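PDB 3KFV: tight junction protein ZO-3 from Homo sapiens, which is a MAGUK-family scaffold linking tight junction transmembrane proteins to the actin cytoskeleton, represented here by its SH3 and guanylate kinase-like domains. Local coordinates for residues 3-7 and 30-34; 7-11 and 214-219. All blocks are in the same frame, centred on the assembly; numbering follows the deposited sequence.

Interaction 1. Residues 3-7 and 30-34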
loop_
_atom_site.group_PDB
_atom_site.type_symbol
_atom_site.label_atom_id
_atom_site.label_comp_id
_atom_site.label_asym_id
_atom_site.label_seq_id
_atom_site.Cartn_x
_atom_site.Cartn_y
_atom_site.Cartn_z
ATOM N N ASP A 3 3.064 29.836 -5.478
ATOM C CA ASP A 3 2.028 29.006 -4.861
ATOM C C ASP A 3 2.637 27.793 -4.172
ATOM O O ASP A 3 3.798 27.461 -4.402
ATOM C CB ASP A 3 0.991 28.548 -5.896
ATOM C CG ASP A 3 -0.343 28.154 -5.257
ATOM O OD1 ASP A 3 -0.558 28.472 -4.063
ATOM O OD2 ASP A 3 -1.185 27.532 -5.946
ATOM N N SER A 4 1.850 27.141 -3.320
ATOM C CA SER A 4 2.282 25.921 -2.649
ATOM C C SER A 4 1.116 24.959 -2.420
ATOM O O SER A 4 0.004 25.370 -2.063
ATOM C CB SER A 4 2.965 26.240 -1.322
ATOM O OG SER A 4 3.554 25.073 -0.767
ATOM N N PHE A 5 1.387 23.674 -2.621
ATOM C CA PHE A 5 0.373 22.640 -2.524
ATOM C C PHE A 5 1.012 21.271 -2.691
ATOM O O PHE A 5 2.232 21.152 -2.827
ATOM C CB PHE A 5 -0.667 22.840 -3.615
ATOM C CG PHE A 5 -0.073 23.174 -4.948
ATOM C CD1 PHE A 5 -0.099 24.472 -5.427
ATOM C CD2 PHE A 5 0.529 22.195 -5.717
ATOM C CE1 PHE A 5 0.452 24.784 -6.651
ATOM C CE2 PHE A 5 1.088 22.503 -6.944
ATOM C CZ PHE A 5 1.046 23.799 -7.411
ATOM N N TYR A 6 0.180 20.237 -2.682
ATOM C CA TYR A 6 0.655 18.876 -2.878
ATOM C C TYR A 6 0.170 18.369 -4.220
ATOM O O TYR A 6 -0.942 18.670 -4.651
ATOM C CB TYR A 6 0.171 17.956 -1.756
ATOM C CG TYR A 6 0.690 18.334 -0.386
ATOM C CD1 TYR A 6 1.980 17.994 0.015
ATOM C CD2 TYR A 6 -0.110 19.029 0.506
ATOM C CE1 TYR A 6 2.456 18.340 1.268
ATOM C CE2 TYR A 6 0.353 19.380 1.767
ATOM C CZ TYR A 6 1.634 19.037 2.144
ATOM O OH TYR A 6 2.081 19.395 3.403
ATOM N N ILE A 7 1.014 17.600 -4.889
ATOM C CA ILE A 7 0.691 17.129 -6.223
ATOM C C ILE A 7 0.928 15.623 -6.331
ATOM O O ILE A 7 1.876 15.083 -5.750
ATOM C CB ILE A 7 1.521 17.886 -7.287
ATOM C CG1 ILE A 7 0.652 18.241 -8.491
ATOM C CG2 ILE A 7 2.740 17.088 -7.700
ATOM C CD1 ILE A 7 -0.358 19.322 -8.208
ATOM N N HIS A 30 5.318 17.654 -2.328
ATOM C CA HIS A 30 5.020 18.917 -1.696
ATOM C C HIS A 30 5.724 19.999 -2.496
ATOM O O HIS A 30 6.921 20.226 -2.323
ATOM C CB HIS A 30 5.503 18.917 -0.251
ATOM C CG HIS A 30 5.210 20.189 0.478
ATOM N ND1 HIS A 30 6.017 20.671 1.485
ATOM C CD2 HIS A 30 4.208 21.087 0.335
ATOM C CE1 HIS A 30 5.517 21.807 1.940
ATOM N NE2 HIS A 30 4.420 22.081 1.258
ATOM N N VAL A 31 4.984 20.636 -3.401
ATOM C CA VAL A 31 5.526 21.714 -4.225
ATOM C C VAL A 31 5.695 22.975 -3.386
ATOM O O VAL A 31 4.711 23.635 -3.039
ATOM C CB VAL A 31 4.609 22.022 -5.418
ATOM C CG1 VAL A 31 5.181 23.152 -6.250
ATOM C CG2 VAL A 31 4.427 20.784 -6.257
ATOM N N LEU A 32 6.944 23.297 -3.063
ATOM C CA LEU A 32 7.247 24.401 -2.158
ATOM C C LEU A 32 6.953 25.764 -2.775
ATOM O O LEU A 32 6.364 26.634 -2.126
ATOM C CB LEU A 32 8.701 24.332 -1.690
ATOM C CG LEU A 32 9.076 23.063 -0.918
ATOM C CD1 LEU A 32 10.491 23.159 -0.362
ATOM C CD2 LEU A 32 8.071 22.803 0.193
ATOM N N ASP A 33 7.362 25.953 -4.025
ATOM C CA ASP A 33 7.103 27.213 -4.712
ATOM C C ASP A 33 6.963 27.027 -6.215
ATOM O O ASP A 33 7.544 26.106 -6.782
ATOM C CB ASP A 33 8.205 28.233 -4.421
ATOM C CG ASP A 33 7.887 29.604 -4.991
ATOM O OD1 ASP A 33 7.049 30.321 -4.389
ATOM O OD2 ASP A 33 8.464 29.958 -6.046
ATOM N N THR A 34 6.198 27.908 -6.852
ATOM C CA THR A 34 6.004 27.859 -8.294
ATOM C C THR A 34 6.594 29.095 -8.971
ATOM O O THR A 34 7.815 29.242 -9.077
ATOM C CB THR A 34 4.508 27.745 -8.658
ATOM O OG1 THR A 34 3.838 28.976 -8.356
ATOM C CG2 THR A 34 3.856 26.622 -7.878
#
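Two first torsions set the rings of Tyr6 and His30 beside each other on the same face of the sheet: CG of Tyr6 stands beside its own backbone N (chi1 -63°), while CG of His30 lies opposite its N (chi1 -179°). The two rings are turned 30° apart and slid, so they barely overlap. Tyr6 CE1 comes to 3.4 Å from His30 CD2, and the Tyr6 hydroxyl lies over one face of the imidazole, toward its rim. His30 ND1 hydrogen-bonds Glu60 OE2. Strands 5-9 and 28-33 are antiparallel neighbours in the SH3 sheet. Phe5 and Val31 form a hydrogen-bonded pair: Val31 N gives a bond of 2.9 Å to Phe5 O, and the return bond from Phe5 N to Val31 O is weak. Val31 O also accepts from Ser4 OG at 2.9 Å. On the face opposite Tyr6 and His30, Phe5 and Val31 run side by side, with Phe5 CE2 3.8 Å from Val31 CG2. Trp49 meets the Phe5 ring edge-to-face. Leu32 and Asp33 make a classic beta bulge against Leu50. Beyond it, Asp3 N bonds to Thr34 OG1 at 3.1 Å, and the Thr34 methyl CG2 lies 4.0 Å from Phe5 CZ.

Interaction 2. Residues 7-11 and 214-219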
loop_
_atom_site.group_PDB
_atom_site.type_symbol
_atom_site.label_atom_id
_atom_site.label_comp_id
_atom_site.label_asym_id
_atom_site.label_seq_id
_atom_site.Cartn_x
_atom_site.Cartn_y
_atom_site.Cartn_z
ATOM N N ILE A 7 1.014 17.600 -4.889
ATOM C CA ILE A 7 0.691 17.129 -6.223
ATOM C C ILE A 7 0.928 15.623 -6.331
ATOM O O ILE A 7 1.876 15.083 -5.750
ATOM C CB ILE A 7 1.521 17.886 -7.287
ATOM C CG1 ILE A 7 0.652 18.241 -8.491
ATOM C CG2 ILE A 7 2.740 17.088 -7.700
ATOM C CD1 ILE A 7 -0.358 19.322 -8.208
ATOM N N ARG A 8 0.044 14.944 -7.053
ATOM C CA ARG A 8 0.253 13.537 -7.359
ATOM C C ARG A 8 0.526 13.377 -8.862
ATOM O O ARG A 8 -0.164 13.964 -9.695
ATOM C CB ARG A 8 -0.944 12.704 -6.914
ATOM C CG ARG A 8 -0.579 11.289 -6.527
ATOM C CD ARG A 8 -1.711 10.599 -5.779
ATOM N NE ARG A 8 -2.856 10.261 -6.626
ATOM C CZ ARG A 8 -3.250 9.019 -6.883
ATOM N NH1 ARG A 8 -2.595 7.994 -6.360
ATOM N NH2 ARG A 8 -4.303 8.798 -7.655
ATOM N N THR A 9 1.547 12.597 -9.201
ATOM C CA THR A 9 1.994 12.481 -10.584
ATOM C C THR A 9 1.383 11.261 -11.281
ATOM O O THR A 9 1.363 10.166 -10.725
ATOM C CB THR A 9 3.537 12.413 -10.655
ATOM O OG1 THR A 9 3.999 11.249 -9.965
ATOM C CG2 THR A 9 4.161 13.639 -10.005
ATOM N N HIS A 10 0.889 11.452 -12.500
ATOM C CA HIS A 10 0.234 10.373 -13.236
ATOM C C HIS A 10 0.915 10.050 -14.568
ATOM O O HIS A 10 0.280 9.601 -15.526
ATOM C CB HIS A 10 -1.249 10.689 -13.433
ATOM C CG HIS A 10 -2.019 10.716 -12.153
ATOM N ND1 HIS A 10 -2.507 9.572 -11.555
ATOM C CD2 HIS A 10 -2.359 11.742 -11.337
ATOM C CE1 HIS A 10 -3.126 9.896 -10.434
ATOM N NE2 HIS A 10 -3.052 11.205 -10.279
ATOM N N PHE A 11 2.219 10.284 -14.614
ATOM C CA PHE A 11 3.030 9.826 -15.725
ATOM C C PHE A 11 4.450 9.587 -15.222
ATOM O O PHE A 11 4.806 10.020 -14.123
ATOM C CB PHE A 11 2.999 10.833 -16.882
ATOM C CG PHE A 11 3.501 12.201 -16.518
ATOM C CD1 PHE A 11 4.797 12.589 -16.838
ATOM C CD2 PHE A 11 2.680 13.102 -15.859
ATOM C CE1 PHE A 11 5.267 13.847 -16.500
ATOM C CE2 PHE A 11 3.141 14.363 -15.523
ATOM C CZ PHE A 11 4.438 14.737 -15.843
ATOM N N ASN A 214 -3.092 1.295 -3.710
ATOM C CA ASN A 214 -2.506 2.583 -3.383
ATOM C C ASN A 214 -2.837 3.605 -4.464
ATOM O O ASN A 214 -3.099 4.767 -4.165
ATOM C CB ASN A 214 -0.996 2.467 -3.216
ATOM C CG ASN A 214 -0.605 1.877 -1.887
ATOM O OD1 ASN A 214 -1.393 1.874 -0.943
ATOM N ND2 ASN A 214 0.617 1.378 -1.797
ATOM N N TYR A 215 -2.839 3.161 -5.718
ATOM C CA TYR A 215 -3.023 4.066 -6.843
ATOM C C TYR A 215 -4.439 4.628 -6.928
ATOM O O TYR A 215 -4.625 5.825 -7.173
ATOM C CB TYR A 215 -2.639 3.386 -8.159
ATOM C CG TYR A 215 -2.536 4.358 -9.310
ATOM C CD1 TYR A 215 -1.604 5.389 -9.285
ATOM C CD2 TYR A 215 -3.371 4.257 -10.411
ATOM C CE1 TYR A 215 -1.503 6.287 -10.326
ATOM C CE2 TYR A 215 -3.277 5.155 -11.459
ATOM C CZ TYR A 215 -2.340 6.165 -11.408
ATOM O OH TYR A 215 -2.240 7.064 -12.437
ATOM N N VAL A 216 -5.433 3.766 -6.737
ATOM C CA VAL A 216 -6.824 4.214 -6.727
ATOM C C VAL A 216 -7.201 4.800 -5.369
ATOM O O VAL A 216 -8.355 5.140 -5.136
ATOM C CB VAL A 216 -7.815 3.084 -7.089
ATOM C CG1 VAL A 216 -7.510 2.541 -8.477
ATOM C CG2 VAL A 216 -7.775 1.978 -6.044
ATOM N N GLN A 217 -6.223 4.897 -4.474
ATOM C CA GLN A 217 -6.393 5.631 -3.222
ATOM C C GLN A 217 -7.293 4.943 -2.188
ATOM O O GLN A 217 -7.954 5.596 -1.380
ATOM C CB GLN A 217 -6.862 7.058 -3.506
ATOM C CG GLN A 217 -5.887 7.825 -4.384
ATOM C CD GLN A 217 -6.204 9.301 -4.469
ATOM O OE1 GLN A 217 -5.495 10.126 -3.886
ATOM N NE2 GLN A 217 -7.272 9.648 -5.193
ATOM N N TYR A 218 -7.301 3.615 -2.227
ATOM C CA TYR A 218 -7.893 2.814 -1.171
ATOM C C TYR A 218 -6.885 2.680 -0.043
ATOM O O TYR A 218 -7.243 2.356 1.084
ATOM C CB TYR A 218 -8.266 1.437 -1.708
ATOM C CG TYR A 218 -9.644 1.392 -2.318
ATOM C CD1 TYR A 218 -10.583 0.473 -1.881
ATOM C CD2 TYR A 218 -10.014 2.286 -3.313
ATOM C CE1 TYR A 218 -11.851 0.433 -2.426
ATOM C CE2 TYR A 218 -11.283 2.254 -3.871
ATOM C CZ TYR A 218 -12.199 1.324 -3.423
ATOM O OH TYR A 218 -13.469 1.277 -3.964
ATOM N N TYR A 219 -5.622 2.938 -0.371
ATOM C CA TYR A 219 -4.512 2.951 0.585
ATOM C C TYR A 219 -4.647 1.946 1.713
ATOM O O TYR A 219 -4.928 2.323 2.855
ATOM C CB TYR A 219 -4.299 4.353 1.163
ATOM C CG TYR A 219 -3.799 5.344 0.145
ATOM C CD1 TYR A 219 -2.545 5.195 -0.447
ATOM C CD2 TYR A 219 -4.577 6.423 -0.234
ATOM C CE1 TYR A 219 -2.087 6.093 -1.379
ATOM C CE2 TYR A 219 -4.122 7.330 -1.169
ATOM C CZ TYR A 219 -2.879 7.160 -1.736
ATOM O OH TYR A 219 -2.441 8.075 -2.664
#
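Arg8 reaches from the SH3 part of the chain to the backbone carbonyl of Tyr215 in the guanylate kinase-like part. Two hydrogen bonds run end-on from its guanidinium to this one oxygen. Arg8 NH1 is 3.1 Å from Tyr215 O, and Arg8 NH2 is 3.0 Å from the same atom. The NH2 bond lies nearly along the C=O axis, while NH1 comes in more from the side. Tyr215 O stays close to the guanidinium plane, so the pair fixes the rotation of the group. The Arg8 chain bends at chi3 (72°), which turns the guanidinium at the end of an otherwise extended arm. A third hydrogen bond joins His10 ND1 to Tyr215 OH at 2.7 Å. It is almost straight, at 177°, and the hydroxyl sits at the imidazole edge. Tyr215 OH also bonds to Thr126.

Flat groups pack around these bonds. The Gln217 amide stacks on one guanidinium face with the planes only 6° apart, and Gln217 CD is 3.7 Å from Arg8 NH2. Gln217 has positive phi and closes a Schellman motif at the end of helix 207-215. The Tyr219 hydroxyl comes to 3.7 Å from Arg8 NH1, its ring turned steeply to the guanidinium.

Glu135 OE2 meets both Arg8 NE, in a salt bridge, and His10 NE2, in a hydrogen bond, which ties the two side chains together.

Tyr131 adds a cation-pi contact to Arg8, stacks on His10 and meets Tyr215 edge-to-face. The contact thus joins the C-terminal end of helix 207-215 and the turn after it to the end of strand 5-9 and the residue that follows, with strand 134-141 alongside that strand in the sheet.

Interactions 1 and 2 share Ile7 and use successive parts of strand 5-9, with centres about 17 Å apart. Interaction 1 lies within the SH3 sheet, its centre about 24 Å from the centre of the chain. Its apolar face is buried, but its outer end is exposed. It combines strand pairing, apolar packing and an offset Tyr-His pair. Interaction 2 has its centre about 11 Å from the centre of the chain and no exposed residue among those that touch. It crosses between the SH3 and guanylate kinase-like parts without strand pairing. Side chains reach across it, an arginine to a backbone carbonyl and a histidine to a tyrosine hydroxyl, with a glutamine amide stacked on the guanidinium.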